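Pentatricopeptide repeat-containing protein 10, chloroplastic (Zea mays, PDB 4M59) binds specific single-stranded RNA elements in chloroplast intergenic regions and shields the messenger RNAs from exonuclease decay. Local coordinates at residues Leu359-Thr372 with Thr392-Asn405. The protein carries 4 engineered substitutions. Residues are numbered along the deposited sequence; the frame is centred on the assembly and turned at random.
Sequences LAVSGKRGMEDYVT and TLIAAYGRCGSRTN. Engineered in segment 359-372: Ser362 (natural residue Cys). With nucleotides of chain C.
Val371 and Tyr397 form the middle of the contact between helix 367-380 and helix 387-400, whose short segments run nearly antiparallel (161°) with axes 9.2 Å apart. The tyrosine ring is a flat knob held between two aliphatic groups: CG1 of Val371 lies over one face, 4.0 Å from the ring centroid in a CH-pi contact, and CB of Asn405 covers the centre of the other. Its edge is turned to the backbone of 367-372, with Glu368 O near the ring plane and the phenolic OH pressed so close to Thr372 OG1 that the hydrogen bond between them is doubtful in detail. The small Ala396 leaves a shallow hollow on helix 387-400; CG2 of Val371 enters it from one side and CE of Met367 from another, the latter 4.0 Å from Ala396 CB. Because Met367 is fully extended, with CG anti to the backbone N (chi1 166°), it runs past Cys400 CB and brings that methyl over one face of the Arg399 guanidinium. Arg399 bends at chi2 and chi3, and its guanidinium edge faces the backbone of residues 359-363. There NH2 makes a weak bond to Leu359 O (2.8 Å), while NH1 is placed improbably close to Val361 O, so the exact geometry of that bond is doubtful. At one end of the interface, CD1 of Leu359 packs 4.0 Å from Leu393 CD2; at the other, the extended Glu368 reaches alongside Ser402, whose OG caps helix 403-413 through a weak bond from Asn405 N. Beside this backbone, Lys364 lies against the base of U8 of chain C, the bound RNA. Helix 367-380 lies in predicted PPR repeat 9 and helix 387-400 in repeat 10, and their interlocking is the repeat-to-repeat packing that builds the RNA-binding superhelix of a pentatricopeptide repeat protein.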
ATOM      1  N   LEU A 359     -13.919   6.050  12.960  1.00 64.95           N
ATOM      2  CA  LEU A 359     -13.104   5.215  13.822  1.00 65.17           C
ATOM      3  C   LEU A 359     -12.112   4.378  13.041  1.00 64.93           C
ATOM      4  O   LEU A 359     -11.337   3.623  13.613  1.00 65.08           O
ATOM      5  CB  LEU A 359     -13.983   4.295  14.647  1.00 63.12           C
ATOM      6  CG  LEU A 359     -15.086   4.966  15.432  1.00 63.81           C
ATOM      7  CD1 LEU A 359     -15.919   3.908  16.046  1.00 65.76           C
ATOM      8  CD2 LEU A 359     -14.484   5.828  16.479  1.00 63.12           C
ATOM      9  N   ALA A 360     -12.142   4.512  11.729  1.00 91.07           N
ATOM     10  CA  ALA A 360     -11.236   3.775  10.880  1.00 91.15           C
ATOM     11  C   ALA A 360      -9.997   4.599  10.663  1.00 91.29           C
ATOM     12  O   ALA A 360      -9.273   4.403   9.700  1.00 91.90           O
ATOM     13  CB  ALA A 360     -11.885   3.491   9.577  1.00 77.68           C
ATOM     14  N   VAL A 361      -9.783   5.562  11.553  1.00 70.77           N
ATOM     15  CA  VAL A 361      -8.716   6.541  11.397  1.00 71.28           C
ATOM     16  C   VAL A 361      -7.330   5.923  11.531  1.00 72.26           C
ATOM     17  O   VAL A 361      -7.163   4.855  12.115  1.00 72.28           O
ATOM     18  CB  VAL A 361      -8.864   7.702  12.395  1.00 66.51           C
ATOM     19  CG1 VAL A 361      -8.440   7.269  13.789  1.00 66.34           C
ATOM     20  CG2 VAL A 361      -8.063   8.909  11.931  1.00 67.33           C
ATOM     21  N   SER A 362      -6.339   6.611  10.977  0.60 69.53           N
ATOM     22  CA  SER A 362      -4.959   6.144  11.004  0.60 71.29           C
ATOM     23  C   SER A 362      -4.312   6.419  12.356  0.60 71.22           C
ATOM     24  O   SER A 362      -4.320   7.551  12.836  0.60 70.78           O
ATOM     25  CB  SER A 362      -4.157   6.806   9.891  0.60 88.14           C
ATOM     26  OG  SER A 362      -5.009   7.517   9.010  0.60 87.65           O
ATOM     27  N   GLY A 363      -3.750   5.380  12.959  1.00 83.93           N
ATOM     28  CA  GLY A 363      -3.081   5.511  14.238  1.00 84.13           C
ATOM     29  C   GLY A 363      -2.181   6.729  14.286  1.00 85.10           C
ATOM     30  O   GLY A 363      -1.603   7.125  13.271  1.00 86.78           O
ATOM     31  N   LYS A 364      -2.064   7.330  15.464  1.00 76.49           N
ATOM     32  CA  LYS A 364      -1.247   8.524  15.631  1.00 77.23           C
ATOM     33  C   LYS A 364      -1.294   9.030  17.069  1.00 76.07           C
ATOM     34  O   LYS A 364      -1.795   8.349  17.960  1.00 75.17           O
ATOM     35  CB  LYS A 364      -1.708   9.623  14.671  1.00 81.57           C
ATOM     36  CG  LYS A 364      -0.731  10.777  14.531  1.00 83.03           C
ATOM     37  CD  LYS A 364      -1.462  12.097  14.370  1.00 82.23           C
ATOM     38  CE  LYS A 364      -1.363  12.612  12.943  1.00 84.06           C
ATOM     39  NZ  LYS A 364      -1.528  14.092  12.878  1.00 84.38           N
ATOM     40  N   ARG A 365      -0.761  10.226  17.283  1.00 76.64           N
ATOM     41  CA  ARG A 365      -0.719  10.824  18.612  1.00 75.76           C
ATOM     42  C   ARG A 365      -2.015  11.562  18.920  1.00 74.03           C
ATOM     43  O   ARG A 365      -2.510  12.329  18.100  1.00 73.96           O
ATOM     44  CB  ARG A 365       0.464  11.783  18.723  1.00 72.44           C
ATOM     45  CG  ARG A 365       0.983  11.974  20.139  1.00 72.27           C
ATOM     46  CD  ARG A 365       1.395  13.412  20.379  1.00 72.31           C
ATOM     47  NE  ARG A 365       2.845  13.571  20.393  1.00 74.12           N
ATOM     48  CZ  ARG A 365       3.540  14.001  21.438  1.00 74.33           C
ATOM     49  NH1 ARG A 365       2.915  14.320  22.562  1.00 72.89           N
ATOM     50  NH2 ARG A 365       4.858  14.116  21.360  1.00 76.17           N
ATOM     51  N   GLY A 366      -2.555  11.328  20.114  1.00 57.72           N
ATOM     52  CA  GLY A 366      -3.776  11.980  20.539  1.00 56.58           C
ATOM     53  C   GLY A 366      -5.022  11.359  19.939  1.00 55.99           C
ATOM     54  O   GLY A 366      -6.085  11.976  19.918  1.00 55.46           O
ATOM     55  N   MET A 367      -4.888  10.129  19.454  1.00 57.87           N
ATOM     56  CA  MET A 367      -6.007   9.428  18.837  1.00 57.46           C
ATOM     57  C   MET A 367      -7.005   8.935  19.877  1.00 57.11           C
ATOM     58  O   MET A 367      -8.201   8.847  19.610  1.00 56.87           O
ATOM     59  CB  MET A 367      -5.500   8.252  18.000  1.00 58.41           C
ATOM     60  CG  MET A 367      -6.583   7.261  17.603  1.00 58.08           C
ATOM     61  SD  MET A 367      -6.000   5.996  16.463  1.00 58.92           S
ATOM     62  CE  MET A 367      -7.435   4.931  16.381  1.00 58.46           C
ATOM     63  N   GLU A 368      -6.506   8.613  21.065  1.00 70.93           N
ATOM     64  CA  GLU A 368      -7.350   8.092  22.133  1.00 71.15           C
ATOM     65  C   GLU A 368      -8.450   9.070  22.528  1.00 70.66           C
ATOM     66  O   GLU A 368      -9.582   8.667  22.790  1.00 70.94           O
ATOM     67  CB  GLU A 368      -6.507   7.734  23.354  1.00 72.84           C
ATOM     68  CG  GLU A 368      -7.326   7.440  24.600  1.00 73.32           C
ATOM     69  CD  GLU A 368      -6.461   7.193  25.820  1.00 74.04           C
ATOM     70  OE1 GLU A 368      -7.021   7.052  26.925  1.00 74.50           O
ATOM     71  OE2 GLU A 368      -5.224   7.139  25.674  1.00 74.33           O
ATOM     72  N   ASP A 369      -8.116  10.354  22.574  1.00 59.90           N
ATOM     73  CA  ASP A 369      -9.070  11.362  22.967  1.00 59.42           C
ATOM     74  C   ASP A 369     -10.050  11.588  21.859  1.00 59.15           C
ATOM     75  O   ASP A 369     -11.200  11.911  22.092  1.00 58.77           O
ATOM     76  CB  ASP A 369      -8.349  12.655  23.282  1.00 62.77           C
ATOM     77  CG  ASP A 369      -9.237  13.658  23.913  1.00 62.27           C
ATOM     78  OD1 ASP A 369     -10.051  13.269  24.753  1.00 62.04           O
ATOM     79  OD2 ASP A 369      -9.129  14.840  23.563  1.00 62.20           O
ATOM     80  N   TYR A 370      -9.584  11.411  20.638  1.00 50.38           N
ATOM     81  CA  TYR A 370     -10.426  11.552  19.478  1.00 50.24           C
ATOM     82  C   TYR A 370     -11.521  10.524  19.528  1.00 50.41           C
ATOM     83  O   TYR A 370     -12.685  10.854  19.467  1.00 50.07           O
ATOM     84  CB  TYR A 370      -9.586  11.389  18.227  1.00 51.99           C
ATOM     85  CG  TYR A 370     -10.343  11.134  16.952  1.00 51.98           C
ATOM     86  CD1 TYR A 370     -10.901  12.157  16.229  1.00 51.85           C
ATOM     87  CD2 TYR A 370     -10.451   9.864  16.453  1.00 52.18           C
ATOM     88  CE1 TYR A 370     -11.562  11.910  15.068  1.00 51.80           C
ATOM     89  CE2 TYR A 370     -11.110   9.620  15.301  1.00 52.19           C
ATOM     90  CZ  TYR A 370     -11.659  10.634  14.613  1.00 51.98           C
ATOM     91  OH  TYR A 370     -12.312  10.346  13.461  1.00 51.98           O
ATOM     92  N   VAL A 371     -11.131   9.269  19.668  1.00 48.61           N
ATOM     93  CA  VAL A 371     -12.074   8.178  19.739  1.00 49.37           C
ATOM     94  C   VAL A 371     -13.058   8.370  20.864  1.00 49.55           C
ATOM     95  O   VAL A 371     -14.224   8.050  20.741  1.00 49.98           O
ATOM     96  CB  VAL A 371     -11.342   6.866  19.946  1.00 53.77           C
ATOM     97  CG1 VAL A 371     -12.309   5.720  19.943  1.00 55.06           C
ATOM     98  CG2 VAL A 371     -10.330   6.677  18.865  1.00 53.27           C
ATOM     99  N   THR A 372     -12.582   8.906  21.968  1.00 49.83           N
ATOM    100  CA  THR A 372     -13.454   9.188  23.076  1.00 49.57           C
ATOM    101  C   THR A 372     -14.412  10.273  22.673  1.00 48.34           C
ATOM    102  O   THR A 372     -15.569  10.253  23.044  1.00 47.99           O
ATOM    103  CB  THR A 372     -12.659   9.628  24.285  1.00 49.16           C
ATOM    104  OG1 THR A 372     -11.676   8.642  24.590  1.00 50.23           O
ATOM    105  CG2 THR A 372     -13.559   9.770  25.461  1.00 48.73           C
ATOM    106  N   THR A 392     -15.445  -2.413  16.798  1.00 66.03           N
ATOM    107  CA  THR A 392     -14.721  -1.318  16.201  1.00 63.80           C
ATOM    108  C   THR A 392     -14.091  -0.469  17.278  1.00 63.64           C
ATOM    109  O   THR A 392     -12.909  -0.172  17.237  1.00 62.10           O
ATOM    110  CB  THR A 392     -15.663  -0.456  15.416  1.00 73.71           C
ATOM    111  OG1 THR A 392     -16.082   0.626  16.242  1.00 74.43           O
ATOM    112  CG2 THR A 392     -16.863  -1.244  15.032  1.00 75.45           C
ATOM    113  N   LEU A 393     -14.911  -0.063  18.242  1.00 58.92           N
ATOM    114  CA  LEU A 393     -14.456   0.787  19.332  1.00 58.70           C
ATOM    115  C   LEU A 393     -13.310   0.125  20.081  1.00 58.65           C
ATOM    116  O   LEU A 393     -12.318   0.773  20.406  1.00 57.24           O
ATOM    117  CB  LEU A 393     -15.607   1.109  20.283  1.00 59.53           C
ATOM    118  CG  LEU A 393     -16.582   2.182  19.799  1.00 58.60           C
ATOM    119  CD1 LEU A 393     -17.929   2.036  20.480  1.00 60.31           C
ATOM    120  CD2 LEU A 393     -16.009   3.572  20.032  1.00 56.05           C
ATOM    121  N   ILE A 394     -13.444  -1.169  20.351  1.00 59.58           N
ATOM    122  CA  ILE A 394     -12.381  -1.891  21.009  1.00 59.67           C
ATOM    123  C   ILE A 394     -11.123  -1.868  20.153  1.00 57.35           C
ATOM    124  O   ILE A 394     -10.015  -1.758  20.660  1.00 57.10           O
ATOM    125  CB  ILE A 394     -12.814  -3.319  21.282  1.00 59.98           C
ATOM    126  CG1 ILE A 394     -13.901  -3.324  22.345  1.00 63.32           C
ATOM    127  CG2 ILE A 394     -11.666  -4.150  21.749  1.00 59.96           C
ATOM    128  CD1 ILE A 394     -14.478  -4.654  22.596  1.00 65.40           C
ATOM    129  N   ALA A 395     -11.304  -1.934  18.844  1.00 76.22           N
ATOM    130  CA  ALA A 395     -10.190  -1.971  17.920  1.00 74.88           C
ATOM    131  C   ALA A 395      -9.450  -0.649  17.856  1.00 73.70           C
ATOM    132  O   ALA A 395      -8.229  -0.619  17.853  1.00 73.74           O
ATOM    133  CB  ALA A 395     -10.665  -2.362  16.557  1.00 68.73           C
ATOM    134  N   ALA A 396     -10.192   0.448  17.805  1.00 65.31           N
ATOM    135  CA  ALA A 396      -9.580   1.768  17.765  1.00 64.25           C
ATOM    136  C   ALA A 396      -8.866   2.098  19.064  1.00 64.62           C
ATOM    137  O   ALA A 396      -7.734   2.545  19.044  1.00 64.33           O
ATOM    138  CB  ALA A 396     -10.604   2.818  17.453  1.00 58.65           C
ATOM    139  N   TYR A 397      -9.543   1.872  20.185  1.00 55.17           N
ATOM    140  CA  TYR A 397      -8.943   2.086  21.495  1.00 55.73           C
ATOM    141  C   TYR A 397      -7.749   1.155  21.660  1.00 56.50           C
ATOM    142  O   TYR A 397      -6.814   1.454  22.402  1.00 56.82           O
ATOM    143  CB  TYR A 397      -9.970   1.841  22.603  1.00 54.86           C
ATOM    144  CG  TYR A 397     -10.672   3.093  23.075  1.00 54.32           C
ATOM    145  CD1 TYR A 397     -10.052   4.332  23.001  1.00 52.62           C
ATOM    146  CD2 TYR A 397     -11.957   3.035  23.592  1.00 55.60           C
ATOM    147  CE1 TYR A 397     -10.691   5.478  23.431  1.00 51.93           C
ATOM    148  CE2 TYR A 397     -12.606   4.176  24.026  1.00 54.58           C
ATOM    149  CZ  TYR A 397     -11.968   5.394  23.943  1.00 52.68           C
ATOM    150  OH  TYR A 397     -12.609   6.534  24.374  1.00 51.51           O
ATOM    151  N   GLY A 398      -7.794   0.025  20.964  1.00 54.64           N
ATOM    152  CA  GLY A 398      -6.711  -0.928  20.989  1.00 55.81           C
ATOM    153  C   GLY A 398      -5.619  -0.556  20.028  1.00 55.48           C
ATOM    154  O   GLY A 398      -4.477  -0.946  20.181  1.00 57.03           O
ATOM    155  N   ARG A 399      -5.987   0.220  19.029  1.00 67.60           N
ATOM    156  CA  ARG A 399      -5.059   0.631  17.994  1.00 67.76           C
ATOM    157  C   ARG A 399      -4.204   1.805  18.441  1.00 67.78           C
ATOM    158  O   ARG A 399      -3.061   1.938  18.033  1.00 69.18           O
ATOM    159  CB  ARG A 399      -5.840   0.983  16.742  1.00 68.16           C
ATOM    160  CG  ARG A 399      -5.014   1.159  15.513  1.00 68.90           C
ATOM    161  CD  ARG A 399      -5.736   0.582  14.327  1.00 68.50           C
ATOM    162  NE  ARG A 399      -7.158   0.873  14.342  1.00 66.90           N
ATOM    163  CZ  ARG A 399      -7.691   1.968  13.832  1.00 65.94           C
ATOM    164  NH1 ARG A 399      -6.914   2.879  13.272  1.00 66.21           N
ATOM    165  NH2 ARG A 399      -8.999   2.153  13.885  1.00 65.24           N
ATOM    166  N   CYS A 400      -4.752   2.650  19.284  1.00 72.65           N
ATOM    167  CA  CYS A 400      -4.005   3.748  19.840  1.00 72.58           C
ATOM    168  C   CYS A 400      -3.277   3.294  21.073  1.00 73.95           C
ATOM    169  O   CYS A 400      -2.300   3.863  21.475  1.00 74.62           O
ATOM    170  CB  CYS A 400      -4.916   4.918  20.154  1.00 72.60           C
ATOM    171  SG  CYS A 400      -6.379   4.590  20.995  1.00 72.29           S
ATOM    172  N   GLY A 401      -3.768   2.253  21.697  1.00 67.00           N
ATOM    173  CA  GLY A 401      -3.066   1.667  22.807  1.00 68.78           C
ATOM    174  C   GLY A 401      -3.729   1.955  24.121  1.00 68.45           C
ATOM    175  O   GLY A 401      -3.135   1.774  25.165  1.00 69.74           O
ATOM    176  N   SER A 402      -4.970   2.402  24.077  1.00 63.60           N
ATOM    177  CA  SER A 402      -5.673   2.654  25.311  1.00 63.85           C
ATOM    178  C   SER A 402      -6.171   1.360  25.871  1.00 65.77           C
ATOM    179  O   SER A 402      -7.352   1.084  25.817  1.00 66.14           O
ATOM    180  CB  SER A 402      -6.845   3.583  25.107  1.00 73.37           C
ATOM    181  OG  SER A 402      -7.480   3.820  26.345  1.00 73.93           O
ATOM    182  N   ARG A 403      -5.255   0.578  26.410  1.00 60.42           N
ATOM    183  CA  ARG A 403      -5.587  -0.712  26.960  1.00 62.71           C
ATOM    184  C   ARG A 403      -6.723  -0.593  27.926  1.00 63.49           C
ATOM    185  O   ARG A 403      -7.645  -1.383  27.918  1.00 64.98           O
ATOM    186  CB  ARG A 403      -4.387  -1.314  27.669  1.00 65.65           C
ATOM    187  CG  ARG A 403      -4.796  -2.367  28.641  1.00 68.18           C
ATOM    188  CD  ARG A 403      -3.655  -3.139  29.191  1.00 70.55           C
ATOM    189  NE  ARG A 403      -4.142  -4.124  30.139  1.00 72.99           N
ATOM    190  CZ  ARG A 403      -3.391  -5.056  30.695  1.00 75.11           C
ATOM    191  NH1 ARG A 403      -2.113  -5.144  30.398  1.00 76.37           N
ATOM    192  NH2 ARG A 403      -3.935  -5.903  31.547  1.00 75.36           N
ATOM    193  N   THR A 404      -6.657   0.430  28.752  1.00 63.10           N
ATOM    194  CA  THR A 404      -7.634   0.628  29.789  1.00 63.44           C
ATOM    195  C   THR A 404      -9.038   0.755  29.232  1.00 63.13           C
ATOM    196  O   THR A 404      -9.967   0.165  29.761  1.00 64.24           O
ATOM    197  CB  THR A 404      -7.269   1.860  30.587  1.00 59.78           C
ATOM    198  OG1 THR A 404      -5.957   1.689  31.114  1.00 60.42           O
ATOM    199  CG2 THR A 404      -8.225   2.053  31.715  1.00 59.33           C
ATOM    200  N   ASN A 405      -9.185   1.507  28.152  1.00 55.32           N
ATOM    201  CA  ASN A 405     -10.501   1.772  27.595  1.00 54.98           C
ATOM    202  C   ASN A 405     -11.030   0.677  26.702  1.00 56.72           C
ATOM    203  O   ASN A 405     -12.228   0.501  26.574  1.00 57.55           O
ATOM    204  CB  ASN A 405     -10.494   3.091  26.852  1.00 55.64           C
ATOM    205  CG  ASN A 405     -10.502   4.263  27.767  1.00 54.15           C
ATOM    206  OD1 ASN A 405     -11.289   4.327  28.698  1.00 54.09           O
ATOM    207  ND2 ASN A 405      -9.619   5.199  27.516  1.00 52.72           N
TER
ATOM    208  P     U C   8       2.001   3.608   8.741  0.69131.55           P
ATOM    209  OP1   U C   8       1.794   2.347   7.984  0.69131.55           O
ATOM    210  OP2   U C   8       1.354   4.860   8.274  0.69131.55           O
ATOM    211  O5'   U C   8       1.581   3.348  10.255  0.69131.55           O
ATOM    212  C5'   U C   8       1.909   2.107  10.906  0.69131.55           C
ATOM    213  C4'   U C   8       0.951   1.844  12.043  0.69131.55           C
ATOM    214  O4'   U C   8       1.386   2.583  13.215  0.69131.55           O
ATOM    215  C3'   U C   8      -0.500   2.241  11.788  0.69131.55           C
ATOM    216  O3'   U C   8      -1.402   1.246  12.261  0.69131.55           O
ATOM    217  C2'   U C   8      -0.644   3.570  12.525  0.69131.55           C
ATOM    218  O2'   U C   8      -1.953   3.786  13.012  0.69131.55           O
ATOM    219  C1'   U C   8       0.332   3.396  13.687  0.69131.55           C
ATOM    220  N1    U C   8       0.910   4.668  14.142  0.69130.38           N
ATOM    221  C2    U C   8       0.999   4.886  15.504  0.69130.38           C
ATOM    222  O2    U C   8       0.621   4.073  16.329  0.69130.38           O
ATOM    223  N3    U C   8       1.548   6.091  15.859  0.69130.38           N
ATOM    224  C4    U C   8       2.008   7.081  15.017  0.69130.38           C
ATOM    225  O4    U C   8       2.478   8.116  15.495  0.69130.38           O
ATOM    226  C5    U C   8       1.882   6.781  13.624  0.69130.38           C
ATOM    227  C6    U C   8       1.351   5.614  13.244  0.69130.38           C
TER